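Local coordinates for uncharacterized protein (PDB 3CLQ) that is of unknown function but belongs to the AllG family, which suggests a link to an oxamate carbamoyltransferase, at residues Thr310-Ala322 against Val355-Ile369. Residues are numbered along the deposited sequence; the frame is centred on the assembly and turned at random.
Sequences TETYGVGGFAMAA and VTIPVLDFMGIPTGI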
loop_
_atom_site.group_PDB
_atom_site.type_symbol
_atom_site.label_atom_id
_atom_site.label_comp_id
_atom_site.label_asym_id
_atom_site.label_seq_id
_atom_site.Cartn_x
_atom_site.Cartn_y
_atom_site.Cartn_z
ATOM N N THR B 310 17.934 -8.795 0.078
ATOM C CA THR B 310 17.121 -7.683 -0.291
ATOM C C THR B 310 17.939 -6.466 -0.806
ATOM O O THR B 310 17.735 -5.984 -1.916
ATOM C CB THR B 310 16.256 -7.374 0.951
ATOM O OG1 THR B 310 15.117 -8.262 0.951
ATOM C CG2 THR B 310 15.813 -5.973 0.988
ATOM N N GLU B 311 18.868 -5.970 -0.011
ATOM C CA GLU B 311 19.741 -4.941 -0.519
ATOM C C GLU B 311 20.693 -5.480 -1.579
ATOM O O GLU B 311 21.164 -4.703 -2.428
ATOM C CB GLU B 311 20.493 -4.261 0.617
ATOM C CG GLU B 311 20.168 -4.882 1.958
ATOM C CD GLU B 311 19.273 -3.997 2.805
ATOM O OE1 GLU B 311 19.357 -2.760 2.657
ATOM O OE2 GLU B 311 18.501 -4.533 3.636
ATOM N N THR B 312 20.972 -6.788 -1.554
ATOM C CA THR B 312 21.801 -7.377 -2.620
ATOM C C THR B 312 21.093 -7.228 -3.953
ATOM O O THR B 312 21.751 -7.126 -4.970
ATOM C CB THR B 312 22.161 -8.887 -2.437
ATOM O OG1 THR B 312 22.865 -9.095 -1.219
ATOM C CG2 THR B 312 23.064 -9.354 -3.566
ATOM N N TYR B 313 19.754 -7.229 -3.920
ATOM C CA TYR B 313 18.878 -7.138 -5.090
ATOM C C TYR B 313 18.650 -5.700 -5.559
ATOM O O TYR B 313 18.438 -5.449 -6.741
ATOM C CB TYR B 313 17.509 -7.751 -4.771
ATOM C CG TYR B 313 16.515 -7.686 -5.936
ATOM C CD1 TYR B 313 16.639 -8.522 -7.039
ATOM C CD2 TYR B 313 15.483 -6.767 -5.940
ATOM C CE1 TYR B 313 15.748 -8.447 -8.104
ATOM C CE2 TYR B 313 14.586 -6.681 -6.983
ATOM C CZ TYR B 313 14.716 -7.519 -8.062
ATOM O OH TYR B 313 13.798 -7.441 -9.098
ATOM N N GLY B 314 18.638 -4.771 -4.619
ATOM C CA GLY B 314 18.498 -3.361 -4.919
ATOM C C GLY B 314 17.414 -2.774 -4.053
ATOM O O GLY B 314 17.097 -1.597 -4.146
ATOM N N VAL B 315 16.836 -3.594 -3.192
ATOM C CA VAL B 315 15.778 -3.079 -2.377
ATOM C C VAL B 315 16.173 -3.003 -0.874
ATOM O O VAL B 315 17.365 -3.006 -0.552
ATOM C CB VAL B 315 14.451 -3.754 -2.782
ATOM C CG1 VAL B 315 14.080 -4.894 -1.872
ATOM C CG2 VAL B 315 13.394 -2.736 -2.842
ATOM N N GLY B 316 15.233 -2.861 0.057
ATOM C CA GLY B 316 15.629 -2.647 1.461
ATOM C C GLY B 316 16.312 -1.303 1.697
ATOM O O GLY B 316 15.803 -0.255 1.308
ATOM N N GLY B 317 17.474 -1.316 2.339
ATOM C CA GLY B 317 18.192 -0.070 2.591
ATOM C C GLY B 317 18.631 0.649 1.327
ATOM O O GLY B 317 18.752 1.890 1.303
ATOM N N PHE B 318 18.880 -0.123 0.270
ATOM C CA PHE B 318 19.213 0.468 -1.021
ATOM C C PHE B 318 18.027 1.293 -1.514
ATOM O O PHE B 318 18.201 2.307 -2.179
ATOM C CB PHE B 318 19.561 -0.625 -2.031
ATOM C CG PHE B 318 21.016 -1.047 -2.011
ATOM C CD1 PHE B 318 21.710 -1.245 -3.196
ATOM C CD2 PHE B 318 21.685 -1.260 -0.815
ATOM C CE1 PHE B 318 23.041 -1.636 -3.189
ATOM C CE2 PHE B 318 23.019 -1.655 -0.802
ATOM C CZ PHE B 318 23.698 -1.841 -1.990
ATOM N N ALA B 319 16.811 0.856 -1.178
ATOM C CA ALA B 319 15.607 1.578 -1.599
ATOM C C ALA B 319 15.123 2.529 -0.531
ATOM O O ALA B 319 14.118 3.160 -0.698
ATOM C CB ALA B 319 14.505 0.632 -1.987
HETATM N N MSE B 320 15.845 2.620 0.570
HETATM C CA MSE B 320 15.522 3.548 1.639
HETATM C C MSE B 320 14.585 4.676 1.204
HETATM O O MSE B 320 13.533 4.867 1.789
HETATM C CB MSE B 320 16.820 4.145 2.150
HETATM C CG MSE B 320 16.961 4.213 3.644
HETATM SE SE MSE B 320 18.729 4.943 4.085
HETATM C CE MSE B 320 18.208 5.663 5.850
ATOM N N ALA B 321 14.963 5.412 0.165
ATOM C CA ALA B 321 14.225 6.612 -0.253
ATOM C C ALA B 321 12.734 6.408 -0.479
ATOM O O ALA B 321 11.956 7.344 -0.356
ATOM C CB ALA B 321 14.839 7.199 -1.505
ATOM N N ALA B 322 12.348 5.195 -0.837
ATOM C CA ALA B 322 10.970 4.873 -1.187
ATOM C C ALA B 322 10.067 4.801 0.037
ATOM O O ALA B 322 8.850 4.770 -0.089
ATOM C CB ALA B 322 10.925 3.559 -1.910
ATOM N N VAL B 355 11.646 -1.846 -11.687
ATOM C CA VAL B 355 11.374 -1.570 -10.275
ATOM C C VAL B 355 11.963 -0.206 -9.905
ATOM O O VAL B 355 13.186 -0.033 -9.856
ATOM C CB VAL B 355 12.002 -2.648 -9.375
ATOM C CG1 VAL B 355 11.662 -2.419 -7.903
ATOM C CG2 VAL B 355 11.572 -4.004 -9.825
ATOM N N THR B 356 11.105 0.765 -9.642
ATOM C CA THR B 356 11.561 2.128 -9.574
ATOM C C THR B 356 11.132 2.864 -8.292
ATOM O O THR B 356 10.188 2.458 -7.628
ATOM C CB THR B 356 11.049 2.882 -10.816
ATOM O OG1 THR B 356 9.625 2.805 -10.854
ATOM C CG2 THR B 356 11.599 2.243 -12.104
ATOM N N ILE B 357 11.816 3.959 -7.961
ATOM C CA ILE B 357 11.499 4.753 -6.774
ATOM C C ILE B 357 10.942 6.117 -7.128
ATOM O O ILE B 357 11.661 6.995 -7.602
ATOM C CB ILE B 357 12.744 5.001 -5.938
ATOM C CG1 ILE B 357 13.443 3.673 -5.584
ATOM C CG2 ILE B 357 12.386 5.788 -4.688
ATOM C CD1 ILE B 357 14.880 3.881 -5.249
ATOM N N PRO B 358 9.652 6.324 -6.868
ATOM C CA PRO B 358 8.946 7.522 -7.301
ATOM C C PRO B 358 9.636 8.823 -6.871
ATOM O O PRO B 358 9.964 9.669 -7.714
ATOM C CB PRO B 358 7.599 7.377 -6.609
ATOM C CG PRO B 358 7.420 5.915 -6.511
ATOM C CD PRO B 358 8.767 5.417 -6.127
ATOM N N VAL B 359 9.871 8.984 -5.576
ATOM C CA VAL B 359 10.415 10.260 -5.120
ATOM C C VAL B 359 11.745 10.629 -5.819
ATOM O O VAL B 359 12.057 11.798 -5.963
ATOM C CB VAL B 359 10.527 10.339 -3.574
ATOM C CG1 VAL B 359 11.682 9.508 -3.081
ATOM C CG2 VAL B 359 10.634 11.798 -3.124
ATOM N N LEU B 360 12.514 9.639 -6.261
ATOM C CA LEU B 360 13.719 9.923 -7.057
ATOM C C LEU B 360 13.423 9.908 -8.565
ATOM O O LEU B 360 14.128 9.248 -9.341
ATOM C CB LEU B 360 14.816 8.914 -6.735
ATOM C CG LEU B 360 15.787 9.232 -5.586
ATOM C CD1 LEU B 360 15.417 10.502 -4.786
ATOM C CD2 LEU B 360 15.984 8.039 -4.680
ATOM N N ASP B 361 12.358 10.609 -8.963
ATOM C CA ASP B 361 11.960 10.700 -10.366
ATOM C C ASP B 361 11.901 9.330 -11.049
ATOM O O ASP B 361 12.211 9.211 -12.239
ATOM C CB ASP B 361 12.929 11.603 -11.143
ATOM C CG ASP B 361 12.925 13.049 -10.652
ATOM O OD1 ASP B 361 11.854 13.540 -10.198
ATOM O OD2 ASP B 361 13.999 13.701 -10.748
ATOM N N PHE B 362 11.522 8.298 -10.297
ATOM C CA PHE B 362 11.431 6.945 -10.846
ATOM C C PHE B 362 12.759 6.395 -11.381
ATOM O O PHE B 362 12.779 5.797 -12.464
ATOM C CB PHE B 362 10.365 6.893 -11.949
ATOM C CG PHE B 362 9.036 7.336 -11.484
ATOM C CD1 PHE B 362 8.108 6.409 -11.008
ATOM C CD2 PHE B 362 8.721 8.694 -11.452
ATOM C CE1 PHE B 362 6.876 6.831 -10.549
ATOM C CE2 PHE B 362 7.490 9.134 -10.983
ATOM C CZ PHE B 362 6.564 8.209 -10.522
HETATM N N MSE B 363 13.860 6.591 -10.652
HETATM C CA MSE B 363 15.079 5.880 -11.010
HETATM C C MSE B 363 14.871 4.412 -10.675
HETATM O O MSE B 363 14.131 4.085 -9.761
HETATM C CB MSE B 363 16.333 6.457 -10.329
HETATM C CG MSE B 363 16.458 6.157 -8.861
HETATM SE SE MSE B 363 18.274 6.307 -8.065
HETATM C CE MSE B 363 18.074 5.052 -6.601
ATOM N N GLY B 364 15.482 3.527 -11.449
ATOM C CA GLY B 364 15.411 2.105 -11.168
ATOM C C GLY B 364 16.259 1.830 -9.944
ATOM O O GLY B 364 17.277 2.483 -9.715
ATOM N N ILE B 365 15.846 0.876 -9.131
ATOM C CA ILE B 365 16.639 0.530 -7.976
ATOM C C ILE B 365 18.081 0.194 -8.397
ATOM O O ILE B 365 18.302 -0.250 -9.526
ATOM C CB ILE B 365 16.007 -0.612 -7.249
ATOM C CG1 ILE B 365 15.697 -1.742 -8.235
ATOM C CG2 ILE B 365 14.735 -0.134 -6.628
ATOM C CD1 ILE B 365 15.377 -3.072 -7.563
ATOM N N PRO B 366 19.065 0.424 -7.502
ATOM C CA PRO B 366 20.459 0.198 -7.895
ATOM C C PRO B 366 20.821 -1.263 -7.799
ATOM O O PRO B 366 20.809 -1.838 -6.709
ATOM C CB PRO B 366 21.259 1.011 -6.889
ATOM C CG PRO B 366 20.325 1.257 -5.722
ATOM C CD PRO B 366 18.932 0.868 -6.103
ATOM N N THR B 367 21.148 -1.858 -8.942
ATOM C CA THR B 367 21.360 -3.299 -9.020
ATOM C C THR B 367 22.789 -3.709 -9.361
ATOM O O THR B 367 23.404 -3.146 -10.267
ATOM C CB THR B 367 20.510 -3.889 -10.136
ATOM O OG1 THR B 367 19.388 -3.042 -10.369
ATOM C CG2 THR B 367 20.049 -5.265 -9.777
ATOM N N GLY B 368 23.279 -4.742 -8.669
ATOM C CA GLY B 368 24.531 -5.374 -9.019
ATOM C C GLY B 368 25.689 -4.718 -8.314
ATOM O O GLY B 368 26.501 -4.034 -8.942
ATOM N N ILE B 369 25.730 -4.923 -6.998
ATOM C CA ILE B 369 26.852 -4.527 -6.159
ATOM C C ILE B 369 28.106 -5.155 -6.691
ATOM O O ILE B 369 28.219 -6.383 -6.730
ATOM C CB ILE B 369 26.697 -5.025 -4.711
ATOM C CG1 ILE B 369 25.504 -4.326 -4.049
ATOM C CG2 ILE B 369 27.946 -4.722 -3.953
ATOM C CD1 ILE B 369 24.824 -5.121 -2.967
#
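Phe318 and Gly314 meet strand 363-369 where the chain leaves helix 309-313, an example of a helix that ends at a glycine and whose following loop runs across a strand, without a single hydrogen bond between the two segments. Gly314, whose positive phi of 130° ends the helix, brings its CA to 3.3 Å from Pro366 O. Gly314 O rests against Ile365 CB at 3.4 Å. The first side-chain bond of Tyr313 leads away from the strand, but with CG anti to the backbone N (chi1 179°) the ring swings back and crosses Ile365 obliquely, Tyr313 CE2 lying 3.7 Å from Ile365 CD1; Thr367 CG2 touches Tyr313 O. The Phe318 ring is held from several sides: Pro366 O lies at its edge, Pro366 CG touches Phe318 CD1 at 3.8 Å, Ile369 CD1 reaches Phe318 CZ at 3.6 Å, and Glu311 O sits over the centre of one face.

Close methyl contacts continue beyond Ala319. Ala322 CB meets Ile357 CG2 on strand 356-357 at 3.8 Å, and Ala321 CB meets Leu360 CD2 at 3.5 Å, at the start of the type I' turn Leu360-Met363. The looser, solvent side is at this turn: Val359 and Leu360 are partly exposed, and Asp361 is exposed although it packs on Val334 of the second subunit.

The segment 355-369 forms a hairpin whose longer strand is central in a three-stranded antiparallel sheet, with 348-352 on its other flank. Helix 234-247 packs on Tyr313 through Ala241, Ala244 and Leu245, while helix 334-343 borders the alanine end through Leu338, and its Ser341 hydroxyl hydrogen-bonds Phe318 O and Ala321 N.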